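Local coordinates for type ii site-specific deoxyribonuclease (Klebsiella pneumoniae, PDB 6EKR), which probably cleaves double-stranded DNA at a specific site, as a type IIP restriction endonuclease of the PD-(D/E)xK nuclease class, at residues A[150-155]-A[184-189]. The protein carries 2 engineered substitutions. Sequence-based numbering, arbitrary orientation.
Sequences PDEIFS and SAYANA. Engineered in segment 184-189: Ala185 (natural residue Lys), Ala187 (natural residue Lys). With SO4 (sulfate ion), chain C.
Glu152 meets Ser184, Ala185 and Tyr186 in a surface loop-to-loop contact of this PD-(D/E)xK nuclease, joining the connection between helices 132-148 and 159-171 to the hairpin loop between antiparallel strands 179-183 and 190-194. Strand 179-183 is an outermost strand of the mixed sheet within this chain, and the contact's centre lies about 21 Å from the chain's centre. Ser184 N donates to Ala189 O, closing the base of the loop, and backbone bonding between Ile153 and Lys183 carries the join onto the strand. Together the two segments bury 244 Å².

One side-chain-to-backbone hydrogen bond links the two loops. Ala185 N donates a hydrogen bond to Glu152 OE1 at 2.8 Å, nearly straight at 175° and arriving almost along the carboxylate C-O axis. The glutamate chain is bent, chi2 (-63°) setting CD so that the carboxylate reaches the loop at Ala185 N. Its other oxygen, OE2, lies in the plane of the Tyr186 ring at the edge, 3.9 Å from CE2; carboxylate and ring planes are 79° apart. Phe297 of helix 286-298 touches both Glu152 and Ser184, packing this C-terminal helix against the junction.

Ala185, an engineered residue, contributes CB to two neighbours: it lies over one face of the Tyr186 ring, offset toward the rim, and 3.6 Å from Asp151 O. On the side of Ala185 away from the Tyr186 ring, Ile153 CD1 reaches Ala185 CA at 3.8 Å and Ala185 CB at 4.4 Å, a loose apolar contact. Beyond Ile153 the connection binds a sulfate ion, probably from the crystallisation liquor. Phe154 N makes a weak bond to sulfate O4, whereas Ser155 N donates to that same oxygen at 2.7 Å in a nearly straight bond.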
ATOM      1  N   PRO A 150     -15.847 -29.487  -3.681  1.00 60.22           N
ATOM      2  CA  PRO A 150     -16.455 -29.457  -2.346  1.00 60.33           C
ATOM      3  C   PRO A 150     -15.826 -30.409  -1.331  1.00 60.65           C
ATOM      4  O   PRO A 150     -16.331 -30.524  -0.220  1.00 60.52           O
ATOM      5  CB  PRO A 150     -17.898 -29.905  -2.602  1.00 60.30           C
ATOM      6  CG  PRO A 150     -18.050 -29.997  -4.080  1.00 60.32           C
ATOM      7  CD  PRO A 150     -16.706 -30.197  -4.641  1.00 60.28           C
ATOM      8  N   ASP A 151     -14.747 -31.087  -1.705  1.00 61.32           N
ATOM      9  CA  ASP A 151     -14.104 -32.073  -0.826  1.00 61.84           C
ATOM     10  C   ASP A 151     -12.807 -31.584  -0.171  1.00 61.76           C
ATOM     11  O   ASP A 151     -12.209 -32.298   0.638  1.00 61.71           O
ATOM     12  CB  ASP A 151     -13.834 -33.370  -1.598  1.00 62.14           C
ATOM     13  CG  ASP A 151     -15.102 -34.135  -1.926  1.00 62.97           C
ATOM     14  OD1 ASP A 151     -16.088 -34.040  -1.153  1.00 63.89           O
ATOM     15  OD2 ASP A 151     -15.104 -34.841  -2.959  1.00 63.95           O
ATOM     16  N   GLU A 152     -12.380 -30.376  -0.527  1.00 61.80           N
ATOM     17  CA  GLU A 152     -11.156 -29.800   0.021  1.00 61.90           C
ATOM     18  C   GLU A 152     -11.460 -28.960   1.260  1.00 61.87           C
ATOM     19  O   GLU A 152     -12.607 -28.581   1.483  1.00 61.86           O
ATOM     20  CB  GLU A 152     -10.416 -28.997  -1.051  1.00 61.85           C
ATOM     21  CG  GLU A 152     -10.263 -29.742  -2.392  1.00 62.17           C
ATOM     22  CD  GLU A 152      -9.430 -31.024  -2.295  1.00 62.75           C
ATOM     23  OE1 GLU A 152      -8.813 -31.273  -1.235  1.00 63.98           O
ATOM     24  OE2 GLU A 152      -9.381 -31.787  -3.281  1.00 62.27           O
ATOM     25  N   ILE A 153     -10.434 -28.690   2.064  1.00 61.93           N
ATOM     26  CA  ILE A 153     -10.611 -28.071   3.379  1.00 62.08           C
ATOM     27  C   ILE A 153     -10.620 -26.543   3.304  1.00 62.39           C
ATOM     28  O   ILE A 153      -9.593 -25.909   3.066  1.00 62.30           O
ATOM     29  CB  ILE A 153      -9.555 -28.589   4.392  1.00 62.10           C
ATOM     30  CG1 ILE A 153      -9.698 -30.113   4.560  1.00 62.90           C
ATOM     31  CG2 ILE A 153      -9.703 -27.885   5.749  1.00 61.67           C
ATOM     32  CD1 ILE A 153      -8.420 -30.874   4.952  1.00 62.41           C
ATOM     33  N   PHE A 154     -11.798 -25.963   3.512  1.00 62.90           N
ATOM     34  CA  PHE A 154     -11.990 -24.519   3.413  1.00 63.46           C
ATOM     35  C   PHE A 154     -11.782 -23.786   4.731  1.00 64.20           C
ATOM     36  O   PHE A 154     -11.289 -22.655   4.750  1.00 64.74           O
ATOM     37  CB  PHE A 154     -13.390 -24.207   2.882  1.00 63.03           C
ATOM     38  CG  PHE A 154     -13.520 -24.350   1.396  1.00 62.55           C
ATOM     39  CD1 PHE A 154     -13.393 -23.239   0.568  1.00 61.58           C
ATOM     40  CD2 PHE A 154     -13.773 -25.592   0.821  1.00 61.65           C
ATOM     41  CE1 PHE A 154     -13.513 -23.363  -0.804  1.00 61.43           C
ATOM     42  CE2 PHE A 154     -13.887 -25.726  -0.548  1.00 61.29           C
ATOM     43  CZ  PHE A 154     -13.758 -24.607  -1.364  1.00 61.82           C
ATOM     44  N   SER A 155     -12.151 -24.444   5.827  1.00 64.82           N
ATOM     45  CA  SER A 155     -12.319 -23.798   7.126  1.00 65.39           C
ATOM     46  C   SER A 155     -11.053 -23.740   7.980  1.00 65.63           C
ATOM     47  O   SER A 155     -11.123 -23.886   9.206  1.00 65.76           O
ATOM     48  CB  SER A 155     -13.420 -24.520   7.906  1.00 65.60           C
ATOM     49  OG  SER A 155     -13.062 -25.884   8.110  1.00 65.77           O
ATOM     50  N   SER A 184      -5.602 -28.846   0.717  1.00 57.79           N
ATOM     51  CA  SER A 184      -5.881 -30.146   0.091  1.00 58.40           C
ATOM     52  C   SER A 184      -6.107 -31.235   1.126  1.00 58.91           C
ATOM     53  O   SER A 184      -5.280 -31.436   2.024  1.00 59.04           O
ATOM     54  CB  SER A 184      -4.753 -30.562  -0.860  1.00 58.22           C
ATOM     55  OG  SER A 184      -5.099 -31.748  -1.561  1.00 57.95           O
ATOM     56  N   ALA A 185      -7.224 -31.941   0.981  1.00 59.44           N
ATOM     57  CA  ALA A 185      -7.584 -33.023   1.891  1.00 60.27           C
ATOM     58  C   ALA A 185      -6.577 -34.179   1.921  1.00 60.82           C
ATOM     59  O   ALA A 185      -6.564 -34.962   2.872  1.00 60.93           O
ATOM     60  CB  ALA A 185      -8.956 -33.547   1.538  1.00 60.34           C
ATOM     61  N   TYR A 186      -5.726 -34.261   0.896  1.00 61.48           N
ATOM     62  CA  TYR A 186      -4.963 -35.478   0.593  1.00 61.98           C
ATOM     63  C   TYR A 186      -3.440 -35.332   0.687  1.00 61.81           C
ATOM     64  O   TYR A 186      -2.709 -36.334   0.723  1.00 61.79           O
ATOM     65  CB  TYR A 186      -5.366 -36.008  -0.789  1.00 62.60           C
ATOM     66  CG  TYR A 186      -6.864 -36.175  -0.946  1.00 63.70           C
ATOM     67  CD1 TYR A 186      -7.513 -37.323  -0.481  1.00 64.61           C
ATOM     68  CD2 TYR A 186      -7.637 -35.174  -1.547  1.00 64.71           C
ATOM     69  CE1 TYR A 186      -8.899 -37.468  -0.614  1.00 65.53           C
ATOM     70  CE2 TYR A 186      -9.018 -35.305  -1.687  1.00 65.10           C
ATOM     71  CZ  TYR A 186      -9.645 -36.453  -1.221  1.00 65.02           C
ATOM     72  OH  TYR A 186     -11.012 -36.578  -1.359  1.00 64.39           O
ATOM     73  N   ALA A 187      -2.974 -34.085   0.725  1.00 61.39           N
ATOM     74  CA  ALA A 187      -1.554 -33.776   0.856  1.00 60.98           C
ATOM     75  C   ALA A 187      -1.368 -32.447   1.595  1.00 60.86           C
ATOM     76  O   ALA A 187      -2.265 -31.586   1.586  1.00 60.90           O
ATOM     77  CB  ALA A 187      -0.896 -33.723  -0.520  1.00 60.83           C
ATOM     78  N   ASN A 188      -0.212 -32.278   2.237  1.00 60.44           N
ATOM     79  CA  ASN A 188       0.120 -31.008   2.882  1.00 59.92           C
ATOM     80  C   ASN A 188       0.494 -29.906   1.878  1.00 59.13           C
ATOM     81  O   ASN A 188       1.664 -29.525   1.740  1.00 59.14           O
ATOM     82  CB  ASN A 188       1.215 -31.183   3.935  1.00 60.19           C
ATOM     83  CG  ASN A 188       1.526 -29.886   4.662  1.00 61.29           C
ATOM     84  OD1 ASN A 188       0.642 -29.261   5.255  1.00 62.15           O
ATOM     85  ND2 ASN A 188       2.784 -29.463   4.603  1.00 62.99           N
ATOM     86  N   ALA A 189      -0.523 -29.422   1.170  1.00 57.98           N
ATOM     87  CA  ALA A 189      -0.403 -28.289   0.268  1.00 56.80           C
ATOM     88  C   ALA A 189      -1.749 -27.582   0.177  1.00 56.14           C
ATOM     89  O   ALA A 189      -2.811 -28.210   0.298  1.00 55.92           O
ATOM     90  CB  ALA A 189       0.056 -28.734  -1.100  1.00 56.70           C
TER
HETATM   91  S   SO4 C 402     -14.211 -27.788   5.628  1.00104.66           S
HETATM   92  O1  SO4 C 402     -15.118 -27.233   6.631  1.00104.80           O
HETATM   93  O2  SO4 C 402     -13.927 -29.185   5.936  1.00104.93           O
HETATM   94  O3  SO4 C 402     -14.809 -27.695   4.299  1.00104.75           O
HETATM   95  O4  SO4 C 402     -12.967 -27.036   5.652  1.00105.08           O